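Local atomic coordinates of acetylornithine aminotransferase (Aquifex aeolicus, PDB entry 2EH6), a protein that transfers the amino group between N(2)-acetyl-L-ornithine and 2-oxoglutarate with pyridoxal 5'-phosphate as cofactor, in arginine biosynthesis. Residues L31-G36 and F353-I358; S35-N40 and L239-G244; F91-T96 and S269-N274; G245-G250 and P275-A280. All coordinates share one frame; numbering follows the deposited sequence.

Interaction 1: residues L31-G36 and F353-I358; sequences LDFVSG and FLPPLI
Pro355 lies over one face of the Phe33 ring, its CB 3.9 Å from the ring centroid and 12° off the ring normal, a CH-pi contact almost centred on the ring. The proline comes at the benzyl group at a slant, so its CG also leans on Phe33 CD2. Within 31-36, Leu31 CD1 meets the ring in its plane, at the edge. An alanine at Phe33 would probably leave Pro355 CB without its aromatic cover and open a gap beside it.

The CB of Ser35 points toward 353-358, and with chi1 at 69° its OG sits between the backbone N and carbonyl carbon and donates to Leu354 O at 2.5 Å, nearly along the C=O axis. Next to it, Leu354 N donates to Phe33 O (2.8 Å). Asp32 OD1 accepts from both Val34 N and Ser35 N on one face of its carboxylate, the first an Asx turn, the second an Asx motif. Asp32 O, by contrast, is buried against Pro356 CD at 3.1 Å with no polar partner.

The contact follows strands 29-32 and 350-353, with helix 361-374 packing on Phe33 and Phe353 and the ring of Phe302, from helix 275-308, meeting both phenylalanines.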
loop_
_atom_site.group_PDB
_atom_site.type_symbol
_atom_site.label_atom_id
_atom_site.label_comp_id
_atom_site.label_asym_id
_atom_site.label_seq_id
_atom_site.Cartn_x
_atom_site.Cartn_y
_atom_site.Cartn_z
ATOM N N LEU A 31 26.905 6.822 -8.092
ATOM C CA LEU A 31 26.170 8.066 -8.325
ATOM C C LEU A 31 24.773 7.561 -8.694
ATOM O O LEU A 31 24.610 6.786 -9.638
ATOM C CB LEU A 31 26.802 8.848 -9.484
ATOM C CG LEU A 31 26.205 10.187 -9.943
ATOM C CD1 LEU A 31 26.039 11.142 -8.778
ATOM C CD2 LEU A 31 27.126 10.796 -10.997
ATOM N N ASP A 32 23.772 7.998 -7.942
ATOM C CA ASP A 32 22.408 7.531 -8.141
ATOM C C ASP A 32 21.543 8.332 -9.107
ATOM O O ASP A 32 21.033 9.395 -8.766
ATOM C CB ASP A 32 21.721 7.438 -6.777
ATOM C CG ASP A 32 20.317 6.867 -6.861
ATOM O OD1 ASP A 32 19.949 6.318 -7.921
ATOM O OD2 ASP A 32 19.590 6.957 -5.854
ATOM N N PHE A 33 21.376 7.806 -10.315
ATOM C CA PHE A 33 20.546 8.461 -11.314
ATOM C C PHE A 33 19.246 7.700 -11.553
ATOM O O PHE A 33 18.651 7.776 -12.630
ATOM C CB PHE A 33 21.317 8.634 -12.623
ATOM C CG PHE A 33 22.002 9.964 -12.734
ATOM C CD1 PHE A 33 22.923 10.361 -11.773
ATOM C CD2 PHE A 33 21.687 10.840 -13.767
ATOM C CE1 PHE A 33 23.521 11.617 -11.833
ATOM C CE2 PHE A 33 22.277 12.096 -13.837
ATOM C CZ PHE A 33 23.195 12.486 -12.868
ATOM N N VAL A 34 18.812 6.970 -10.531
ATOM C CA VAL A 34 17.574 6.200 -10.594
ATOM C C VAL A 34 16.688 6.533 -9.387
ATOM O O VAL A 34 15.467 6.398 -9.445
ATOM C CB VAL A 34 17.858 4.676 -10.602
ATOM C CG1 VAL A 34 16.569 3.901 -10.396
ATOM C CG2 VAL A 34 18.494 4.276 -11.930
ATOM N N SER A 35 17.318 6.967 -8.301
ATOM C CA SER A 35 16.624 7.322 -7.059
ATOM C C SER A 35 15.506 6.353 -6.652
ATOM O O SER A 35 14.430 6.776 -6.208
ATOM C CB SER A 35 16.063 8.752 -7.144
ATOM O OG SER A 35 14.989 8.851 -8.066
ATOM N N GLY A 36 15.768 5.056 -6.792
ATOM C CA GLY A 36 14.790 4.050 -6.406
ATOM C C GLY A 36 13.517 4.144 -7.220
ATOM O O GLY A 36 12.431 3.821 -6.734
ATOM N N PHE A 353 16.403 7.949 -16.792
ATOM C CA PHE A 353 17.186 8.639 -15.771
ATOM C C PHE A 353 16.245 9.359 -14.816
ATOM O O PHE A 353 15.426 10.169 -15.242
ATOM C CB PHE A 353 18.133 9.651 -16.426
ATOM C CG PHE A 353 18.932 9.082 -17.564
ATOM C CD1 PHE A 353 19.975 8.188 -17.326
ATOM C CD2 PHE A 353 18.623 9.417 -18.879
ATOM C CE1 PHE A 353 20.697 7.632 -18.379
ATOM C CE2 PHE A 353 19.338 8.867 -19.945
ATOM C CZ PHE A 353 20.379 7.971 -19.694
ATOM N N LEU A 354 16.362 9.052 -13.527
ATOM C CA LEU A 354 15.522 9.656 -12.499
ATOM C C LEU A 354 16.374 10.039 -11.299
ATOM O O LEU A 354 16.171 9.543 -10.196
ATOM C CB LEU A 354 14.438 8.667 -12.056
ATOM C CG LEU A 354 13.388 8.282 -13.097
ATOM C CD1 LEU A 354 12.564 7.101 -12.582
ATOM C CD2 LEU A 354 12.500 9.488 -13.387
ATOM N N PRO A 355 17.352 10.931 -11.499
ATOM C CA PRO A 355 18.206 11.334 -10.381
ATOM C C PRO A 355 17.425 12.090 -9.308
ATOM O O PRO A 355 16.309 12.557 -9.552
ATOM C CB PRO A 355 19.252 12.212 -11.058
ATOM C CG PRO A 355 18.463 12.854 -12.165
ATOM C CD PRO A 355 17.702 11.671 -12.723
ATOM N N PRO A 356 17.996 12.209 -8.102
ATOM C CA PRO A 356 17.308 12.932 -7.027
ATOM C C PRO A 356 17.122 14.360 -7.519
ATOM O O PRO A 356 17.909 14.838 -8.334
ATOM C CB PRO A 356 18.293 12.833 -5.865
ATOM C CG PRO A 356 18.975 11.516 -6.128
ATOM C CD PRO A 356 19.243 11.597 -7.608
ATOM N N LEU A 357 16.097 15.049 -7.033
ATOM C CA LEU A 357 15.851 16.400 -7.509
ATOM C C LEU A 357 16.886 17.423 -7.032
ATOM O O LEU A 357 16.895 18.561 -7.499
ATOM C CB LEU A 357 14.425 16.832 -7.144
ATOM C CG LEU A 357 13.334 15.871 -7.650
ATOM C CD1 LEU A 357 11.956 16.463 -7.371
ATOM C CD2 LEU A 357 13.502 15.617 -9.160
ATOM N N ILE A 358 17.762 17.014 -6.117
ATOM C CA ILE A 358 18.810 17.901 -5.612
ATOM C C ILE A 358 20.079 17.780 -6.457
ATOM O O ILE A 358 21.100 18.400 -6.155
ATOM C CB ILE A 358 19.186 17.565 -4.154
ATOM C CG1 ILE A 358 19.658 16.114 -4.067
ATOM C CG2 ILE A 358 18.004 17.822 -3.237
ATOM C CD1 ILE A 358 20.280 15.738 -2.735
#

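Interaction 2: residues S35-N40 and L239-G244; sequences SGIGVN and LAKGLG. With PLP (pyridoxal-5'-phosphate), chain C.
Lys241 threads its side chain past Ile37 and Val39 on its way to the cofactor, and the apolar contacts come from its methylene groups. Val39 lies across the lysine at about a right angle, putting CG2 3.8 Å from Lys241 CB. Further out, Ile37 CG2 touches Lys241 CE at 4.0 Å, while Val214 of the same chain and Thr270 of the second subunit also pack on this side chain.

A second group sets backbone oxygens against carbons and an N-H, without a conventional hydrogen bond between the segments. Ile37 O lies 3.2 Å from Lys241 CD. Val39 O receives a nearly straight CA-H...O contact from Gly242 CA, 3.4 Å away with 175° at the hydrogen. Gly38 O stands 3.2 Å from Gly242 N, but the angle is too poor for a bond. A side chain on Gly242 would press on that same carbonyl, so the missing CB permits the close approach. Gly242 O is taken up by Ser41 OG.

The third kind of interaction is covalent. Lys241 NZ is joined to C4A of the pyridoxal phosphate at 1.4 Å, and a bend at the last torsion (chi4 82°) turns the amine to meet it. This linkage is consistent with the internal aldimine of the resting enzyme, and the arm carrying the cofactor is lined from CB to CE by 35-40, which probably limits its freedom to swing.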
loop_
_atom_site.group_PDB
_atom_site.type_symbol
_atom_site.label_atom_id
_atom_site.label_comp_id
_atom_site.label_asym_id
_atom_site.label_seq_id
_atom_site.Cartn_x
_atom_site.Cartn_y
_atom_site.Cartn_z
ATOM N N SER A 35 17.318 6.967 -8.301
ATOM C CA SER A 35 16.624 7.322 -7.059
ATOM C C SER A 35 15.506 6.353 -6.652
ATOM O O SER A 35 14.430 6.776 -6.208
ATOM C CB SER A 35 16.063 8.752 -7.144
ATOM O OG SER A 35 14.989 8.851 -8.066
ATOM N N GLY A 36 15.768 5.056 -6.792
ATOM C CA GLY A 36 14.790 4.050 -6.406
ATOM C C GLY A 36 13.517 4.144 -7.220
ATOM O O GLY A 36 12.431 3.821 -6.734
ATOM N N ILE A 37 13.679 4.561 -8.472
ATOM C CA ILE A 37 12.595 4.756 -9.433
ATOM C C ILE A 37 11.825 6.039 -9.120
ATOM O O ILE A 37 10.596 6.036 -9.015
ATOM C CB ILE A 37 11.601 3.576 -9.462
ATOM C CG1 ILE A 37 12.353 2.249 -9.575
ATOM C CG2 ILE A 37 10.688 3.699 -10.686
ATOM C CD1 ILE A 37 11.427 1.038 -9.641
ATOM N N GLY A 38 12.563 7.132 -8.957
ATOM C CA GLY A 38 11.949 8.426 -8.691
ATOM C C GLY A 38 11.312 8.605 -7.333
ATOM O O GLY A 38 10.430 9.446 -7.159
ATOM N N VAL A 39 11.763 7.827 -6.359
ATOM C CA VAL A 39 11.215 7.908 -5.014
ATOM C C VAL A 39 12.048 8.799 -4.090
ATOM O O VAL A 39 11.509 9.607 -3.329
ATOM C CB VAL A 39 11.108 6.493 -4.396
ATOM C CG1 VAL A 39 10.796 6.584 -2.919
ATOM C CG2 VAL A 39 10.039 5.689 -5.135
ATOM N N ASN A 40 13.365 8.655 -4.155
ATOM C CA ASN A 40 14.228 9.452 -3.293
ATOM C C ASN A 40 14.432 10.850 -3.863
ATOM O O ASN A 40 15.538 11.230 -4.243
ATOM C CB ASN A 40 15.564 8.729 -3.095
ATOM C CG ASN A 40 15.379 7.330 -2.528
ATOM O OD1 ASN A 40 14.775 7.151 -1.469
ATOM N ND2 ASN A 40 15.886 6.335 -3.231
ATOM N N LEU A 239 -0.915 10.430 -6.730
ATOM C CA LEU A 239 0.459 10.769 -6.371
ATOM C C LEU A 239 1.051 9.702 -5.470
ATOM O O LEU A 239 0.324 9.003 -4.776
ATOM C CB LEU A 239 0.495 12.103 -5.618
ATOM C CG LEU A 239 -0.011 13.364 -6.319
ATOM C CD1 LEU A 239 -0.277 14.433 -5.276
ATOM C CD2 LEU A 239 1.006 13.842 -7.357
ATOM N N ALA A 240 2.378 9.600 -5.480
ATOM C CA ALA A 240 3.095 8.656 -4.630
ATOM C C ALA A 240 4.592 8.809 -4.865
ATOM O O ALA A 240 5.076 9.904 -5.144
ATOM C CB ALA A 240 2.650 7.221 -4.916
ATOM N N LYS A 241 5.318 7.704 -4.760
ATOM C CA LYS A 241 6.759 7.709 -4.948
ATOM C C LYS A 241 7.470 8.902 -4.294
ATOM O O LYS A 241 7.547 8.989 -3.064
ATOM C CB LYS A 241 7.093 7.630 -6.444
ATOM C CG LYS A 241 6.722 6.275 -7.074
ATOM C CD LYS A 241 7.439 6.026 -8.395
ATOM C CE LYS A 241 7.281 4.566 -8.862
ATOM N NZ LYS A 241 5.969 4.406 -9.531
ATOM N N GLY A 242 7.963 9.821 -5.122
ATOM C CA GLY A 242 8.702 10.983 -4.636
ATOM C C GLY A 242 8.093 11.846 -3.543
ATOM O O GLY A 242 8.806 12.596 -2.871
ATOM N N LEU A 243 6.779 11.748 -3.364
ATOM C CA LEU A 243 6.067 12.522 -2.348
ATOM C C LEU A 243 6.576 12.276 -0.929
ATOM O O LEU A 243 6.590 13.188 -0.096
ATOM C CB LEU A 243 4.576 12.190 -2.408
ATOM C CG LEU A 243 3.661 12.769 -1.327
ATOM C CD1 LEU A 243 3.729 14.297 -1.332
ATOM C CD2 LEU A 243 2.238 12.307 -1.596
ATOM N N GLY A 244 6.993 11.042 -0.654
ATOM C CA GLY A 244 7.472 10.705 0.670
ATOM C C GLY A 244 8.984 10.715 0.831
ATOM O O GLY A 244 9.483 10.429 1.912
HETATM N N1 PLP C . 1.542 4.480 -11.658
HETATM C C2 PLP C . 2.631 5.056 -12.201
HETATM C C2A PLP C . 2.480 6.085 -13.291
HETATM C C3 PLP C . 3.921 4.704 -11.753
HETATM O O3 PLP C . 5.029 5.288 -12.301
HETATM C C4 PLP C . 4.048 3.724 -10.713
HETATM C C4A PLP C . 5.403 3.364 -10.234
HETATM C C5 PLP C . 2.841 3.128 -10.164
HETATM C C6 PLP C . 1.605 3.548 -10.678
HETATM C C5A PLP C . 2.908 2.079 -9.065
HETATM O O4P PLP C . 3.240 2.711 -7.828
HETATM P P PLP C . 3.322 1.587 -6.660
HETATM O O1P PLP C . 3.669 2.273 -5.394
HETATM O O2P PLP C . 1.935 0.821 -6.476
HETATM O O3P PLP C . 4.468 0.520 -7.034
#

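Interaction 3: residues F91-T96 and S269-N274; sequences FANSGT and STFGGN. With PLP (pyridoxal-5'-phosphate), chain C; PLP (pyridoxal-5'-phosphate), chain D.
Gly272 packs its CA against Phe91 O at 3.6 Å in a CA-H...O contact, and this is the tight part of the interface: a CB on Gly272 would fall 2.4 Å from that oxygen, a clash. Beside it, Phe91 CB rests 3.5 Å from Gly273 N. Both glycines are the central residues of a type II turn from Phe271 to Asn274, and Gly273 has the positive phi such a turn requires at its third position. Asn274 secures the turn by giving ND2 to Phe271 O, while its OD1 caps Ala277 N at the start of helix 275-308.

Asn93 works on the same crowded side. Its amide stands nearly perpendicular to the Phe271 ring, 82° between planes, with OD1 3.1 Å from Phe271 CB, and ND2 makes a weak bond to Ser269 OG (3.0 Å). An alanine at Asn93 would probably leave Ser269 OG without this donor and open a gap beside Phe271 CB.

The looser side is bridged by water: one molecule donates to Ala92 O and accepts from Gly273 N, at 2.8 Å each, spanning two groups that do not bond to each other directly.

Chemically, the contact links two cofactor sites of the dimer. Gly95 N, at the start of helix 95-112, holds O1P of the pyridoxal phosphate carried by this subunit, which Thr270 OG1 of the second subunit also bonds. Thr270 N and OG1 in turn both donate to O2P of the second subunit's cofactor, OG1 at 2.7 Å, and Gly95 N and Thr96 N of that subunit hold the same group. Each phosphate is therefore gripped from both chains.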
loop_
_atom_site.group_PDB
_atom_site.type_symbol
_atom_site.label_atom_id
_atom_site.label_comp_id
_atom_site.label_asym_id
_atom_site.label_seq_id
_atom_site.Cartn_x
_atom_site.Cartn_y
_atom_site.Cartn_z
ATOM N N PHE A 91 -5.420 9.883 1.639
ATOM C CA PHE A 91 -4.070 9.318 1.749
ATOM C C PHE A 91 -4.005 7.798 1.707
ATOM O O PHE A 91 -4.733 7.118 2.422
ATOM C CB PHE A 91 -3.402 9.816 3.033
ATOM C CG PHE A 91 -2.999 11.260 2.980
ATOM C CD1 PHE A 91 -1.917 11.664 2.202
ATOM C CD2 PHE A 91 -3.711 12.222 3.692
ATOM C CE1 PHE A 91 -1.546 13.011 2.127
ATOM C CE2 PHE A 91 -3.350 13.574 3.629
ATOM C CZ PHE A 91 -2.262 13.969 2.841
ATOM N N ALA A 92 -3.117 7.275 0.864
ATOM C CA ALA A 92 -2.929 5.836 0.731
ATOM C C ALA A 92 -1.464 5.516 1.060
ATOM O O ALA A 92 -0.763 6.349 1.640
ATOM C CB ALA A 92 -3.273 5.391 -0.690
ATOM N N ASN A 93 -0.987 4.335 0.675
ATOM C CA ASN A 93 0.395 3.967 1.000
ATOM C C ASN A 93 1.273 3.714 -0.201
ATOM O O ASN A 93 2.474 3.496 -0.052
ATOM C CB ASN A 93 0.404 2.711 1.866
ATOM C CG ASN A 93 -0.379 2.887 3.134
ATOM O OD1 ASN A 93 0.094 3.510 4.086
ATOM N ND2 ASN A 93 -1.600 2.354 3.154
ATOM N N SER A 94 0.684 3.743 -1.387
ATOM C CA SER A 94 1.441 3.464 -2.594
ATOM C C SER A 94 0.771 4.070 -3.798
ATOM O O SER A 94 -0.358 4.557 -3.715
ATOM C CB SER A 94 1.529 1.954 -2.811
ATOM O OG SER A 94 0.221 1.405 -2.972
ATOM N N GLY A 95 1.472 4.006 -4.920
ATOM C CA GLY A 95 0.943 4.513 -6.160
ATOM C C GLY A 95 -0.224 3.660 -6.622
ATOM O O GLY A 95 -1.225 4.190 -7.101
ATOM N N THR A 96 -0.115 2.340 -6.477
ATOM C CA THR A 96 -1.200 1.464 -6.913
ATOM C C THR A 96 -2.451 1.664 -6.058
ATOM O O THR A 96 -3.562 1.675 -6.588
ATOM C CB THR A 96 -0.784 -0.038 -6.912
ATOM O OG1 THR A 96 -1.754 -0.802 -7.649
ATOM C CG2 THR A 96 -0.688 -0.576 -5.490
ATOM N N SER A 269 -8.078 3.235 4.555
ATOM C CA SER A 269 -6.771 2.582 4.580
ATOM C C SER A 269 -6.288 2.578 6.027
ATOM O O SER A 269 -6.370 3.597 6.713
ATOM C CB SER A 269 -5.778 3.361 3.709
ATOM O OG SER A 269 -4.476 2.810 3.792
ATOM N N THR A 270 -5.798 1.438 6.501
ATOM C CA THR A 270 -5.327 1.364 7.876
ATOM C C THR A 270 -4.083 2.236 8.085
ATOM O O THR A 270 -4.055 3.074 8.990
ATOM C CB THR A 270 -4.998 -0.092 8.293
ATOM O OG1 THR A 270 -6.175 -0.905 8.184
ATOM C CG2 THR A 270 -4.507 -0.130 9.737
ATOM N N PHE A 271 -3.068 2.048 7.244
ATOM C CA PHE A 271 -1.818 2.814 7.364
ATOM C C PHE A 271 -1.862 4.193 6.705
ATOM O O PHE A 271 -0.999 5.044 6.959
ATOM C CB PHE A 271 -0.651 2.054 6.726
ATOM C CG PHE A 271 -0.338 0.734 7.369
ATOM C CD1 PHE A 271 -0.171 0.626 8.746
ATOM C CD2 PHE A 271 -0.150 -0.398 6.582
ATOM C CE1 PHE A 271 0.185 -0.593 9.328
ATOM C CE2 PHE A 271 0.205 -1.622 7.155
ATOM C CZ PHE A 271 0.373 -1.719 8.524
ATOM N N GLY A 272 -2.852 4.409 5.846
ATOM C CA GLY A 272 -2.943 5.675 5.143
ATOM C C GLY A 272 -2.958 6.923 6.005
ATOM O O GLY A 272 -3.739 7.018 6.955
ATOM N N GLY A 273 -2.085 7.875 5.677
ATOM C CA GLY A 273 -2.037 9.131 6.411
ATOM C C GLY A 273 -1.458 9.087 7.813
ATOM O O GLY A 273 -1.759 9.945 8.645
ATOM N N ASN A 274 -0.622 8.094 8.082
ATOM C CA ASN A 274 -0.009 7.972 9.392
ATOM C C ASN A 274 0.924 9.185 9.565
ATOM O O ASN A 274 1.366 9.781 8.587
ATOM C CB ASN A 274 0.757 6.648 9.470
ATOM C CG ASN A 274 1.928 6.608 8.532
ATOM O OD1 ASN A 274 2.963 7.221 8.799
ATOM N ND2 ASN A 274 1.774 5.903 7.409
HETATM N N1 PLP C . 1.542 4.480 -11.658
HETATM C C2 PLP C . 2.631 5.056 -12.201
HETATM C C2A PLP C . 2.480 6.085 -13.291
HETATM C C3 PLP C . 3.921 4.704 -11.753
HETATM O O3 PLP C . 5.029 5.288 -12.301
HETATM C C4 PLP C . 4.048 3.724 -10.713
HETATM C C4A PLP C . 5.403 3.364 -10.234
HETATM C C5 PLP C . 2.841 3.128 -10.164
HETATM C C6 PLP C . 1.605 3.548 -10.678
HETATM C C5A PLP C . 2.908 2.079 -9.065
HETATM O O4P PLP C . 3.240 2.711 -7.828
HETATM P P PLP C . 3.322 1.587 -6.660
HETATM O O1P PLP C . 3.669 2.273 -5.394
HETATM O O2P PLP C . 1.935 0.821 -6.476
HETATM O O3P PLP C . 4.468 0.520 -7.034
HETATM N N1 PLP D . -7.661 -7.925 5.789
HETATM C C2 PLP D . -7.954 -8.055 7.095
HETATM C C2A PLP D . -8.335 -9.404 7.647
HETATM C C3 PLP D . -7.906 -6.936 7.953
HETATM O O3 PLP D . -8.201 -7.060 9.280
HETATM C C4 PLP D . -7.541 -5.665 7.408
HETATM C C4A PLP D . -7.476 -4.488 8.313
HETATM C C5 PLP D . -7.239 -5.577 5.989
HETATM C C6 PLP D . -7.313 -6.746 5.221
HETATM C C5A PLP D . -6.853 -4.261 5.345
HETATM O O4P PLP D . -5.516 -3.935 5.710
HETATM P P PLP D . -5.105 -2.523 5.030
HETATM O O1P PLP D . -5.148 -2.593 3.560
HETATM O O2P PLP D . -6.095 -1.359 5.542
HETATM O O3P PLP D . -3.600 -2.199 5.499
HETATM O O HOH W 1 0.129 7.503 3.977
#

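Interaction 4: residues G245-G250 and P275-A280; sequences GGVPIG and PLACRA
Val247 straddles the first turns of helix 275-308, one methyl over each of two alanines. CG1, anti to the backbone N (chi1 178°), lies 3.8 Å from Ala277 CA, and CG2 meets Ala280 CB at the same distance. This is loop-on-helix packing at the N terminus of the long helix, within the large domain of a class-III, fold type I aminotransferase. The loop 245-250 leads from the cofactor-lysine segment into strand 250-255, so the contact fastens that connection to the helix.

The two alanines are three residues apart. Ala280 directs its methyl at the loop, while that of Ala277 lies to the side and is still the more enclosed: its CB stands 3.6 Å from Pro248 O and 4.0 Å from Ile249 CD1, with Val247 CG1 a little further off at 4.3 Å. Small side chains here let the backbones come close, the CA atoms of Ile249 and Ala277 being 5.8 Å apart. The junction is held by van der Waals packing, with no polar bond between the segments.

Around it, Leu53 of helix 47-59 packs on Val247 and Leu75 of helix 70-81 on Ile249. At the dimer interface Pro248 touches Asn274 of the second subunit and Leu276 touches Leu276 of the second subunit. Ile249 is fully extended (chi1 -172°, chi2 172°), which carries its CD1 across the helix, to 3.5 Å from Ala277 O.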
loop_
_atom_site.group_PDB
_atom_site.type_symbol
_atom_site.label_atom_id
_atom_site.label_comp_id
_atom_site.label_asym_id
_atom_site.label_seq_id
_atom_site.Cartn_x
_atom_site.Cartn_y
_atom_site.Cartn_z
ATOM N N GLY A 245 9.708 11.032 -0.235
ATOM C CA GLY A 245 11.164 11.078 -0.168
ATOM C C GLY A 245 11.831 9.792 0.300
ATOM O O GLY A 245 12.998 9.800 0.709
ATOM N N GLY A 246 11.102 8.682 0.234
ATOM C CA GLY A 246 11.656 7.413 0.672
ATOM C C GLY A 246 10.695 6.683 1.585
ATOM O O GLY A 246 10.730 5.456 1.680
ATOM N N VAL A 247 9.846 7.438 2.277
ATOM C CA VAL A 247 8.849 6.846 3.168
ATOM C C VAL A 247 7.614 6.514 2.313
ATOM O O VAL A 247 7.180 7.340 1.504
ATOM C CB VAL A 247 8.458 7.840 4.284
ATOM C CG1 VAL A 247 7.379 7.231 5.184
ATOM C CG2 VAL A 247 9.697 8.205 5.111
ATOM N N PRO A 248 7.040 5.302 2.469
ATOM C CA PRO A 248 5.860 4.931 1.675
ATOM C C PRO A 248 4.673 5.853 1.904
ATOM O O PRO A 248 4.274 6.097 3.041
ATOM C CB PRO A 248 5.554 3.510 2.136
ATOM C CG PRO A 248 6.914 2.997 2.605
ATOM C CD PRO A 248 7.458 4.187 3.338
ATOM N N ILE A 249 4.112 6.360 0.815
ATOM C CA ILE A 249 2.956 7.243 0.903
ATOM C C ILE A 249 2.315 7.340 -0.470
ATOM O O ILE A 249 2.972 7.164 -1.494
ATOM C CB ILE A 249 3.364 8.663 1.393
ATOM C CG1 ILE A 249 2.114 9.510 1.667
ATOM C CG2 ILE A 249 4.250 9.340 0.353
ATOM C CD1 ILE A 249 2.411 10.859 2.348
ATOM N N GLY A 250 1.015 7.608 -0.486
ATOM C CA GLY A 250 0.310 7.740 -1.742
ATOM C C GLY A 250 -0.889 8.630 -1.485
ATOM O O GLY A 250 -1.225 8.908 -0.336
ATOM N N PRO A 275 1.227 9.567 10.813
ATOM C CA PRO A 275 2.102 10.723 11.054
ATOM C C PRO A 275 3.530 10.657 10.505
ATOM O O PRO A 275 4.136 11.693 10.243
ATOM C CB PRO A 275 2.057 10.882 12.578
ATOM C CG PRO A 275 1.778 9.486 13.064
ATOM C CD PRO A 275 0.744 8.996 12.082
ATOM N N LEU A 276 4.064 9.455 10.311
ATOM C CA LEU A 276 5.421 9.337 9.789
ATOM C C LEU A 276 5.455 9.701 8.304
ATOM O O LEU A 276 6.310 10.465 7.856
ATOM C CB LEU A 276 5.942 7.914 9.993
ATOM C CG LEU A 276 7.436 7.722 9.714
ATOM C CD1 LEU A 276 8.242 8.511 10.735
ATOM C CD2 LEU A 276 7.791 6.248 9.781
ATOM N N ALA A 277 4.513 9.154 7.544
ATOM C CA ALA A 277 4.424 9.427 6.116
ATOM C C ALA A 277 4.119 10.905 5.867
ATOM O O ALA A 277 4.686 11.534 4.966
ATOM C CB ALA A 277 3.328 8.559 5.491
ATOM N N CYS A 278 3.217 11.460 6.661
ATOM C CA CYS A 278 2.848 12.861 6.495
ATOM C C CYS A 278 3.977 13.817 6.870
ATOM O O CYS A 278 4.120 14.877 6.272
ATOM C CB CYS A 278 1.585 13.169 7.299
ATOM S SG CYS A 278 0.078 12.406 6.597
ATOM N N ARG A 279 4.787 13.442 7.855
ATOM C CA ARG A 279 5.903 14.295 8.258
ATOM C C ARG A 279 6.893 14.331 7.092
ATOM O O ARG A 279 7.462 15.376 6.766
ATOM C CB ARG A 279 6.570 13.721 9.513
ATOM C CG ARG A 279 7.649 14.602 10.148
ATOM C CD ARG A 279 7.071 15.848 10.825
ATOM N NE ARG A 279 8.110 16.628 11.501
ATOM C CZ ARG A 279 8.519 16.431 12.756
ATOM N NH1 ARG A 279 7.980 15.477 13.506
ATOM N NH2 ARG A 279 9.483 17.190 13.264
ATOM N N ALA A 280 7.085 13.183 6.449
ATOM C CA ALA A 280 7.992 13.091 5.315
ATOM C C ALA A 280 7.468 13.933 4.161
ATOM O O ALA A 280 8.202 14.742 3.583
ATOM C CB ALA A 280 8.139 11.636 4.878
#

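In the fold
From the N terminus, 31-36 begins on the end of strand 29-32, and interaction 1 closes the longest loop by meeting 353-358 after strand 350-353. Interaction 2 shares Ser35 and Gly36 with it and joins 35-40 to the cofactor-lysine segment 239-244. Interaction 3 opens next, at the end of strand 87-92, and crosses interaction 2 because it closes only at 269-274. Interaction 4 starts just after interaction 2 ends, crosses interaction 3 and closes on helix 275-308; interactions 3 and 4 both nest within interaction 1. Interactions 1 and 2 touch, as do 2, 3 and 4 among themselves, so the sheet containing 29-32 is tied through the cofactor site to that containing 87-92.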